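Local coordinates for protein aminoglycoside phosphotransferase (Alicyclobacillus acidocaldarius subsp. acidocaldarius, PDB 4PDY) that probably acts as a phosphotransferase of the kinase-like aminoglycoside phosphotransferase family and binds a histidine molecule in a pocket, at residues Ala65-Arg68 with Ile69-Gln72; Gln336-Leu339 with Ala340-Gln344; Asp164-Gln167 with Met168-Gly171; His280-Ala283 with Val284-Pro288. All coordinates share one frame; numbering follows the deposited sequence.

Contact 1: residues Ala65-Arg68 with Ile69-Gln72; sequences AHCR and IMVQ
Met70 N donates to His66 O at 2.9 Å with an N-H...O angle of 159°, and Ile69, Val71 and Gln72 bind Ala65, Cys67 and Arg68 in the same i to i+4 pattern. Arg68 is extended from CG to NE and leaves the helix surface to reach Tyr97, which is hydrogen-bonded to its NH2. At the exposed end of the segment, Gln72 CG lies 3.4 Å from Arg68 O, beside the bond that its own N makes to that oxygen. These turns belong to helix 64-79, which follows strand 54-60 of the antiparallel sheet; in a phosphotransferase of the protein-kinase clan this is the place expected of the N-lobe helix that corresponds to helix C of the kinases. Cys67 and Met70, a selenomethionine, meet on a buried side of the helix. The chain of Met70 runs out straight and then bends at its last torsion (chi3 66°), which brings CE to 4.0 Å from Cys67 SG. Ile69 turns its CG2 branch back along the helix, 3.3 Å from His66 O, and the same methyl comes within 4.3 Å of His66 CD2, meeting the imidazole obliquely. That imidazole also meets the ring of Trp145, their planes about 55° apart, while Ile69 touches Arg142 and Trp145, and Met70 packs on Phe88 of strand 88-89.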
loop_
_atom_site.group_PDB
_atom_site.type_symbol
_atom_site.label_atom_id
_atom_site.label_comp_id
_atom_site.label_asym_id
_atom_site.label_seq_id
_atom_site.Cartn_x
_atom_site.Cartn_y
_atom_site.Cartn_z
ATOM N N ALA A 65 -9.080 11.647 17.304
ATOM C CA ALA A 65 -7.861 11.274 18.036
ATOM C C ALA A 65 -6.799 10.674 17.097
ATOM O O ALA A 65 -5.604 10.911 17.261
ATOM C CB ALA A 65 -8.181 10.297 19.145
ATOM N N HIS A 66 -7.263 9.904 16.121
ATOM C CA HIS A 66 -6.398 9.296 15.126
ATOM C C HIS A 66 -5.801 10.379 14.230
ATOM O O HIS A 66 -4.614 10.405 13.947
ATOM C CB HIS A 66 -7.188 8.237 14.360
ATOM C CG HIS A 66 -6.418 7.509 13.313
ATOM N ND1 HIS A 66 -7.000 6.548 12.519
ATOM C CD2 HIS A 66 -5.137 7.626 12.880
ATOM C CE1 HIS A 66 -6.120 6.106 11.641
ATOM N NE2 HIS A 66 -4.984 6.751 11.832
ATOM N N CYS A 67 -6.641 11.326 13.825
ATOM C CA CYS A 67 -6.122 12.436 13.014
ATOM C C CYS A 67 -5.006 13.191 13.756
ATOM O O CYS A 67 -3.985 13.542 13.169
ATOM C CB CYS A 67 -7.253 13.385 12.595
ATOM S SG CYS A 67 -6.799 14.595 11.351
ATOM N N ARG A 68 -5.201 13.421 15.049
ATOM C CA ARG A 68 -4.191 14.091 15.850
ATOM C C ARG A 68 -2.855 13.350 15.918
ATOM O O ARG A 68 -1.805 13.970 15.707
ATOM C CB ARG A 68 -4.711 14.424 17.244
ATOM C CG ARG A 68 -5.794 15.490 17.186
ATOM C CD ARG A 68 -6.209 15.915 18.570
ATOM N NE ARG A 68 -7.271 16.912 18.504
ATOM C CZ ARG A 68 -7.088 18.221 18.364
ATOM N NH1 ARG A 68 -5.873 18.754 18.262
ATOM N NH2 ARG A 68 -8.155 19.007 18.306
ATOM N N ILE A 69 -2.875 12.041 16.219
ATOM C CA ILE A 69 -1.608 11.309 16.244
ATOM C C ILE A 69 -0.956 11.247 14.857
ATOM O O ILE A 69 0.276 11.262 14.742
ATOM C CB ILE A 69 -1.723 9.930 16.912
ATOM C CG1 ILE A 69 -0.308 9.407 17.216
ATOM C CG2 ILE A 69 -2.483 8.957 16.047
ATOM C CD1 ILE A 69 -0.263 8.086 17.946
HETATM N N MSE A 70 -1.779 11.169 13.817
HETATM C CA MSE A 70 -1.268 11.145 12.461
HETATM C C MSE A 70 -0.477 12.422 12.168
HETATM O O MSE A 70 0.645 12.382 11.650
HETATM C CB MSE A 70 -2.446 10.940 11.501
HETATM C CG MSE A 70 -2.013 10.750 10.063
HETATM SE SE MSE A 70 -3.594 10.554 8.912
HETATM C CE MSE A 70 -4.321 12.348 9.150
ATOM N N VAL A 71 -1.064 13.573 12.498
ATOM C CA VAL A 71 -0.366 14.858 12.351
ATOM C C VAL A 71 0.904 14.902 13.197
ATOM O O VAL A 71 1.972 15.266 12.715
ATOM C CB VAL A 71 -1.270 16.050 12.743
ATOM C CG1 VAL A 71 -0.456 17.336 12.901
ATOM C CG2 VAL A 71 -2.373 16.253 11.710
ATOM N N GLN A 72 0.797 14.484 14.456
ATOM C CA GLN A 72 1.982 14.464 15.331
ATOM C C GLN A 72 3.103 13.570 14.823
ATOM O O GLN A 72 4.276 13.905 14.966
ATOM C CB GLN A 72 1.640 14.087 16.776
ATOM C CG GLN A 72 0.853 15.134 17.534
ATOM C CD GLN A 72 1.571 16.463 17.643
ATOM O OE1 GLN A 72 2.690 16.546 18.156
ATOM N NE2 GLN A 72 0.929 17.509 17.158
#

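Contact 2: residues Gln336-Leu339 with Ala340-Gln344; sequences QAFL and ASLRQ
Leu342 lies alongside Phe338, one turn earlier in the helix, and the two side chains point the same way. Leu342 CB sits over the carbonyls of the preceding turn, 3.6 Å from Phe338 O and 3.8 Å from Leu339 O. From there CG continues anti to the backbone N (chi1 176°), the same choice that Phe338 makes for its ring, which, with the i to i+4 spacing, lets the two chains run side by side. At the tip Leu342 CD2 does the touching: this methyl stands 4.0 Å from Phe338 CE2 and 4.2 Å from Phe338 CZ, coming at the ring obliquely. Beneath this apolar pair Leu342 N donates to Phe338 O at 3.0 Å, a regular helical bond. In one of its two modelled conformers Ser341 has OG 2.8 Å from Phe338 O, a contact that is partial at best. The contact belongs to the long helix 319-347. Phe338 packs on Ala274 and Leu342 on Phe278 of helix 271-284, whereas Leu339 turns to Leu299 and Arg300 of helix 289-300. In one conformer Gln336 hydrogen-bonds to Asp195 of helix 189-203 and to Arg300 of helix 289-300.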
loop_
_atom_site.group_PDB
_atom_site.type_symbol
_atom_site.label_atom_id
_atom_site.label_comp_id
_atom_site.label_asym_id
_atom_site.label_seq_id
_atom_site.Cartn_x
_atom_site.Cartn_y
_atom_site.Cartn_z
ATOM N N GLN A 336 8.143 -16.831 -11.238
ATOM C CA GLN A 336 8.974 -17.906 -10.677
ATOM C C GLN A 336 10.455 -17.605 -10.881
ATOM O O GLN A 336 11.251 -17.735 -9.957
ATOM C CB GLN A 336 8.639 -19.252 -11.328
ATOM C CG GLN A 336 7.295 -19.830 -10.919
ATOM C CD GLN A 336 7.199 -20.104 -9.434
ATOM O OE1 GLN A 336 8.077 -20.747 -8.855
ATOM N NE2 GLN A 336 6.133 -19.648 -8.818
ATOM N N ALA A 337 10.820 -17.181 -12.090
ATOM C CA ALA A 337 12.222 -16.876 -12.412
ATOM C C ALA A 337 12.773 -15.735 -11.559
ATOM O O ALA A 337 13.909 -15.751 -11.101
ATOM C CB ALA A 337 12.365 -16.530 -13.887
ATOM N N PHE A 338 11.959 -14.716 -11.369
ATOM C CA PHE A 338 12.371 -13.594 -10.555
ATOM C C PHE A 338 12.589 -14.002 -9.108
ATOM O O PHE A 338 13.596 -13.643 -8.495
ATOM C CB PHE A 338 11.397 -12.415 -10.587
ATOM C CG PHE A 338 11.761 -11.385 -9.574
ATOM C CD1 PHE A 338 12.822 -10.517 -9.799
ATOM C CD2 PHE A 338 11.161 -11.386 -8.329
ATOM C CE1 PHE A 338 13.234 -9.650 -8.795
ATOM C CE2 PHE A 338 11.555 -10.504 -7.341
ATOM C CZ PHE A 338 12.587 -9.626 -7.581
ATOM N N LEU A 339 11.624 -14.737 -8.561
ATOM C CA LEU A 339 11.726 -15.154 -7.169
ATOM C C LEU A 339 12.901 -16.094 -6.965
ATOM O O LEU A 339 13.532 -16.039 -5.929
ATOM C CB LEU A 339 10.426 -15.758 -6.661
ATOM C CG LEU A 339 9.235 -14.787 -6.639
ATOM C CD1 LEU A 339 7.951 -15.562 -6.391
ATOM C CD2 LEU A 339 9.431 -13.699 -5.596
ATOM N N ALA A 340 13.208 -16.901 -7.972
ATOM C CA ALA A 340 14.356 -17.802 -7.930
ATOM C C ALA A 340 15.682 -17.063 -7.880
ATOM O O ALA A 340 16.573 -17.380 -7.090
ATOM C CB ALA A 340 14.329 -18.727 -9.126
ATOM N N SER A 341 15.831 -16.064 -8.741
ATOM C CA SER A 341 17.053 -15.264 -8.768
ATOM C C SER A 341 17.205 -14.443 -7.486
ATOM O O SER A 341 18.317 -14.302 -6.979
ATOM C CB SER A 341 17.102 -14.350 -10.003
ATOM O OG SER A 341 15.947 -13.551 -10.077
ATOM N N LEU A 342 16.101 -13.919 -6.947
ATOM C CA LEU A 342 16.168 -13.170 -5.692
ATOM C C LEU A 342 16.617 -14.083 -4.534
ATOM O O LEU A 342 17.434 -13.695 -3.714
ATOM C CB LEU A 342 14.839 -12.500 -5.348
ATOM C CG LEU A 342 14.750 -11.765 -4.007
ATOM C CD1 LEU A 342 15.789 -10.662 -3.918
ATOM C CD2 LEU A 342 13.336 -11.227 -3.799
ATOM N N ARG A 343 16.074 -15.290 -4.489
ATOM C CA ARG A 343 16.476 -16.266 -3.472
ATOM C C ARG A 343 17.976 -16.542 -3.530
ATOM O O ARG A 343 18.655 -16.590 -2.502
ATOM C CB ARG A 343 15.685 -17.540 -3.686
ATOM C CG ARG A 343 16.062 -18.651 -2.724
ATOM C CD ARG A 343 15.016 -19.765 -2.710
ATOM N NE ARG A 343 14.694 -20.238 -4.053
ATOM C CZ ARG A 343 13.581 -20.874 -4.401
ATOM N NH1 ARG A 343 13.397 -21.211 -5.673
ATOM N NH2 ARG A 343 12.643 -21.150 -3.504
ATOM N N GLN A 344 18.496 -16.699 -4.740
ATOM C CA GLN A 344 19.929 -16.892 -4.908
ATOM C C GLN A 344 20.694 -15.659 -4.439
ATOM O O GLN A 344 21.722 -15.799 -3.757
ATOM C CB GLN A 344 20.270 -17.256 -6.356
ATOM C CG GLN A 344 19.803 -18.647 -6.739
ATOM C CD GLN A 344 20.066 -18.978 -8.192
ATOM O OE1 GLN A 344 20.653 -18.185 -8.931
ATOM N NE2 GLN A 344 19.650 -20.167 -8.609
#

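Contact 3: residues Asp164-Gln167 with Met168-Gly171; sequences DLRQ and MWLG
The indole of Trp169 lies with one face against the backbone of the preceding turn: Arg166 CA stands over the six-membered ring, 4.1 Å from its centroid and 17° off the normal, in a CH-pi contact. Arg166 O covers the pyrrole end, 3.6 Å from Trp169 CD1. Leu165 O meets the ring obliquely, 3.6 Å from Trp169 CE3. The first torsion explains this closeness, since chi1 of 73° sets CG between the backbone N and the carbonyl carbon and folds the ring back along its own helix. Leu165 meets the benzo end, its CG 3.7 Å from Trp169 CZ3. The second flat group, the carboxylate of Asp164, faces the selenomethionine Met168, whose chain bends at its last torsion to carry CE to 3.4 Å from Asp164 OD2. Below these side chains run i to i+4 helical bonds, among them Met168 N to Asp164 O at 2.8 Å. All of this lies on helix 154-173, in the largely helical part of the kinase-like fold, where it packs against helices 189-203 and 303-315. Asp164 is fixed from the latter: OD2 is hydrogen-bonded to His310 ND1 and Trp306 NE1, OD1 to His314 NE2. Met168 fills in beside those residues on Trp306, Ala309 and Tyr313, while Trp169 packs on Leu192 and His193 of helix 189-203 and meets the ring of Trp162. On the exposed side Gln167 NE2 comes within 3.8 Å of Leu170 CD1.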
loop_
_atom_site.group_PDB
_atom_site.type_symbol
_atom_site.label_atom_id
_atom_site.label_comp_id
_atom_site.label_asym_id
_atom_site.label_seq_id
_atom_site.Cartn_x
_atom_site.Cartn_y
_atom_site.Cartn_z
ATOM N N ASP A 164 -8.108 -20.879 2.813
ATOM C CA ASP A 164 -9.197 -20.425 1.938
ATOM C C ASP A 164 -8.966 -20.851 0.483
ATOM O O ASP A 164 -9.840 -21.422 -0.170
ATOM C CB ASP A 164 -9.271 -18.907 2.059
ATOM C CG ASP A 164 -10.479 -18.295 1.354
ATOM O OD1 ASP A 164 -11.535 -18.931 1.229
ATOM O OD2 ASP A 164 -10.347 -17.134 0.911
ATOM N N LEU A 165 -7.755 -20.587 -0.008
ATOM C CA LEU A 165 -7.402 -20.922 -1.377
ATOM C C LEU A 165 -7.595 -22.420 -1.659
ATOM O O LEU A 165 -8.170 -22.788 -2.677
ATOM C CB LEU A 165 -5.976 -20.477 -1.694
ATOM C CG LEU A 165 -5.478 -20.667 -3.134
ATOM C CD1 LEU A 165 -6.410 -20.010 -4.156
ATOM C CD2 LEU A 165 -4.069 -20.107 -3.249
ATOM N N ARG A 166 -7.115 -23.276 -0.754
ATOM C CA ARG A 166 -7.272 -24.717 -0.903
ATOM C C ARG A 166 -8.747 -25.132 -0.932
ATOM O O ARG A 166 -9.153 -25.947 -1.757
ATOM C CB ARG A 166 -6.541 -25.426 0.232
ATOM C CG ARG A 166 -6.183 -26.869 -0.056
ATOM C CD ARG A 166 -5.393 -27.426 1.116
ATOM N NE ARG A 166 -5.984 -27.047 2.396
ATOM C CZ ARG A 166 -5.466 -27.366 3.579
ATOM N NH1 ARG A 166 -4.338 -28.052 3.632
ATOM N NH2 ARG A 166 -6.060 -26.987 4.702
ATOM N N GLN A 167 -9.548 -24.558 -0.038
ATOM C CA GLN A 167 -10.981 -24.835 -0.026
ATOM C C GLN A 167 -11.658 -24.396 -1.310
ATOM O O GLN A 167 -12.497 -25.111 -1.830
ATOM C CB GLN A 167 -11.665 -24.203 1.185
ATOM C CG GLN A 167 -11.393 -24.939 2.487
ATOM C CD GLN A 167 -11.676 -26.437 2.400
ATOM O OE1 GLN A 167 -12.758 -26.855 1.965
ATOM N NE2 GLN A 167 -10.693 -27.261 2.812
HETATM N N MSE A 168 -11.264 -23.236 -1.832
HETATM C CA MSE A 168 -11.857 -22.703 -3.062
HETATM C C MSE A 168 -11.574 -23.593 -4.237
HETATM O O MSE A 168 -12.476 -23.884 -4.986
HETATM C CB MSE A 168 -11.402 -21.277 -3.319
HETATM C CG MSE A 168 -12.057 -20.421 -2.239
HETATM SE SE MSE A 168 -11.749 -18.551 -2.582
HETATM C CE MSE A 168 -9.839 -18.405 -2.217
ATOM N N TRP A 169 -10.353 -24.108 -4.407
ATOM C CA TRP A 169 -10.166 -24.971 -5.574
ATOM C C TRP A 169 -10.777 -26.366 -5.383
ATOM O O TRP A 169 -11.183 -26.990 -6.354
ATOM C CB TRP A 169 -8.744 -24.996 -6.116
ATOM C CG TRP A 169 -7.747 -25.721 -5.336
ATOM C CD1 TRP A 169 -7.811 -27.017 -4.878
ATOM C CD2 TRP A 169 -6.472 -25.227 -4.955
ATOM N NE1 TRP A 169 -6.653 -27.343 -4.222
ATOM C CE2 TRP A 169 -5.810 -26.265 -4.247
ATOM C CE3 TRP A 169 -5.813 -24.014 -5.147
ATOM C CZ2 TRP A 169 -4.528 -26.116 -3.737
ATOM C CZ3 TRP A 169 -4.528 -23.875 -4.640
ATOM C CH2 TRP A 169 -3.909 -24.912 -3.933
ATOM N N LEU A 170 -10.896 -26.831 -4.143
ATOM C CA LEU A 170 -11.678 -28.037 -3.882
ATOM C C LEU A 170 -13.137 -27.831 -4.284
ATOM O O LEU A 170 -13.761 -28.704 -4.900
ATOM C CB LEU A 170 -11.589 -28.447 -2.414
ATOM C CG LEU A 170 -10.210 -28.915 -1.933
ATOM C CD1 LEU A 170 -10.235 -29.114 -0.422
ATOM C CD2 LEU A 170 -9.756 -30.192 -2.642
ATOM N N GLY A 171 -13.668 -26.655 -3.970
ATOM C CA GLY A 171 -15.032 -26.328 -4.369
ATOM C C GLY A 171 -15.169 -26.324 -5.883
ATOM O O GLY A 171 -16.158 -26.821 -6.428
#

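Contact 4: residues His280-Ala283 with Val284-Pro288; sequences HFDA and VRNIP
His280 meets Val284 through its carbonyl oxygen, which has the CG2 methyl of Val284 3.8 Å away. Phe281 comes next and does most of the polar work: its O accepts a nearly straight bond from Arg285 N (3.1 Å, 179°) and a weak one from Val284 N (3.1 Å). The Phe281 ring leads away toward Ala128 and Ala132 of helix 121-137, but its CB stays at 4.1 Å from Ile287 CD1. Asp282 places its carboxylate by setting CG anti to the backbone N (chi1 -163°), and OD1 then accepts Ile287 N at 2.9 Å, approached from the anti side and 26° out of the carboxylate plane. Asp282 CA also makes a CA-H...O contact of 3.4 Å with Arg285 O. Ala283 leads into Val284, and the chain continues into the short link to helix 289-300. That turn brings Phe281 O and Arg285 O, two acceptors, within 3.0 Å of each other. Arg252 answers both, with NH1 hydrogen-bonded to the first and NH2 to the second, and its positive charge probably offsets their mutual repulsion, while Asp282 pins the loop beyond.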
loop_
_atom_site.group_PDB
_atom_site.type_symbol
_atom_site.label_atom_id
_atom_site.label_comp_id
_atom_site.label_asym_id
_atom_site.label_seq_id
_atom_site.Cartn_x
_atom_site.Cartn_y
_atom_site.Cartn_z
ATOM N N HIS A 280 17.120 1.752 -2.896
ATOM C CA HIS A 280 16.699 2.980 -2.244
ATOM C C HIS A 280 16.227 2.791 -0.813
ATOM O O HIS A 280 16.383 3.699 -0.015
ATOM C CB HIS A 280 15.700 3.746 -3.124
ATOM C CG HIS A 280 16.366 4.333 -4.319
ATOM N ND1 HIS A 280 16.648 3.597 -5.443
ATOM C CD2 HIS A 280 16.879 5.569 -4.536
ATOM C CE1 HIS A 280 17.322 4.349 -6.302
ATOM N NE2 HIS A 280 17.447 5.557 -5.784
ATOM N N PHE A 281 15.693 1.612 -0.465
ATOM C CA PHE A 281 15.543 1.278 0.963
ATOM C C PHE A 281 16.919 1.177 1.648
ATOM O O PHE A 281 17.147 1.746 2.715
ATOM C CB PHE A 281 14.735 -0.020 1.167
ATOM C CG PHE A 281 13.247 0.192 1.174
ATOM C CD1 PHE A 281 12.595 0.500 2.359
ATOM C CD2 PHE A 281 12.495 0.064 0.018
ATOM C CE1 PHE A 281 11.225 0.716 2.386
ATOM C CE2 PHE A 281 11.119 0.260 0.030
ATOM C CZ PHE A 281 10.484 0.566 1.223
ATOM N N ASP A 282 17.836 0.471 0.997
ATOM C CA ASP A 282 19.178 0.252 1.540
ATOM C C ASP A 282 19.925 1.552 1.777
ATOM O O ASP A 282 20.663 1.666 2.745
ATOM C CB ASP A 282 19.975 -0.646 0.597
ATOM C CG ASP A 282 21.187 -1.253 1.249
ATOM O OD1 ASP A 282 21.045 -2.229 2.027
ATOM O OD2 ASP A 282 22.282 -0.773 0.953
ATOM N N ALA A 283 19.717 2.538 0.894
ATOM C CA ALA A 283 20.378 3.843 1.005
ATOM C C ALA A 283 20.019 4.563 2.311
ATOM O O ALA A 283 20.838 5.274 2.886
ATOM C CB ALA A 283 20.008 4.713 -0.191
ATOM N N VAL A 284 18.794 4.375 2.778
ATOM C CA VAL A 284 18.368 4.974 4.038
ATOM C C VAL A 284 18.853 4.149 5.242
ATOM O O VAL A 284 19.375 4.697 6.206
ATOM C CB VAL A 284 16.838 5.167 4.057
ATOM C CG1 VAL A 284 16.381 5.730 5.387
ATOM C CG2 VAL A 284 16.412 6.074 2.906
ATOM N N ARG A 285 18.669 2.840 5.166
ATOM C CA ARG A 285 19.143 1.908 6.190
ATOM C C ARG A 285 19.337 0.558 5.532
ATOM O O ARG A 285 18.456 0.084 4.840
ATOM C CB ARG A 285 18.151 1.821 7.349
ATOM C CG ARG A 285 18.570 0.891 8.471
ATOM C CD ARG A 285 17.707 1.075 9.707
ATOM N NE ARG A 285 18.190 0.263 10.821
ATOM C CZ ARG A 285 19.241 0.563 11.586
ATOM N NH1 ARG A 285 19.957 1.667 11.372
ATOM N NH2 ARG A 285 19.586 -0.256 12.572
ATOM N N ASN A 286 20.497 -0.053 5.791
ATOM C CA ASN A 286 20.860 -1.384 5.303
ATOM C C ASN A 286 19.720 -2.377 5.385
ATOM O O ASN A 286 19.027 -2.434 6.407
ATOM C CB ASN A 286 22.019 -1.932 6.159
ATOM C CG ASN A 286 22.482 -3.319 5.723
ATOM O OD1 ASN A 286 22.938 -3.504 4.597
ATOM N ND2 ASN A 286 22.374 -4.297 6.620
ATOM N N ILE A 287 19.532 -3.173 4.334
ATOM C CA ILE A 287 18.600 -4.291 4.399
ATOM C C ILE A 287 19.361 -5.549 4.843
ATOM O O ILE A 287 20.179 -6.087 4.077
ATOM C CB ILE A 287 17.978 -4.577 3.025
ATOM C CG1 ILE A 287 17.317 -3.314 2.444
ATOM C CG2 ILE A 287 16.952 -5.691 3.104
ATOM C CD1 ILE A 287 16.933 -3.486 0.983
ATOM N N PRO A 288 19.113 -6.036 6.074
ATOM C CA PRO A 288 19.789 -7.282 6.469
ATOM C C PRO A 288 19.172 -8.482 5.781
ATOM O O PRO A 288 18.050 -8.425 5.257
ATOM C CB PRO A 288 19.551 -7.357 7.974
ATOM C CG PRO A 288 18.304 -6.575 8.199
ATOM C CD PRO A 288 18.252 -5.507 7.146
#

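Overall arrangement
Contact 1 lies beside the sheet, the others in the helical part of the chain. It is on the opposite side of the chain's centre from contacts 2 and 3, about 40 and 41 Å away between centres, while the centres of contacts 1 and 4 are about 28 Å apart. The bound histidine lies about 12 Å from the Met70 side chain, so contact 1 does not line its pocket, which Ala56, Trp110 and Leu232 among others form, consistent with the cleft between kinase-like lobes. Contacts 2 and 4 approach most closely, nearest atoms about 9 Å apart, since residues 336-344 pack on helix 271-284, which carries His280-Ala283. Contacts 2 and 3, about 12 Å apart at their nearest atoms, both lean on helix 189-203.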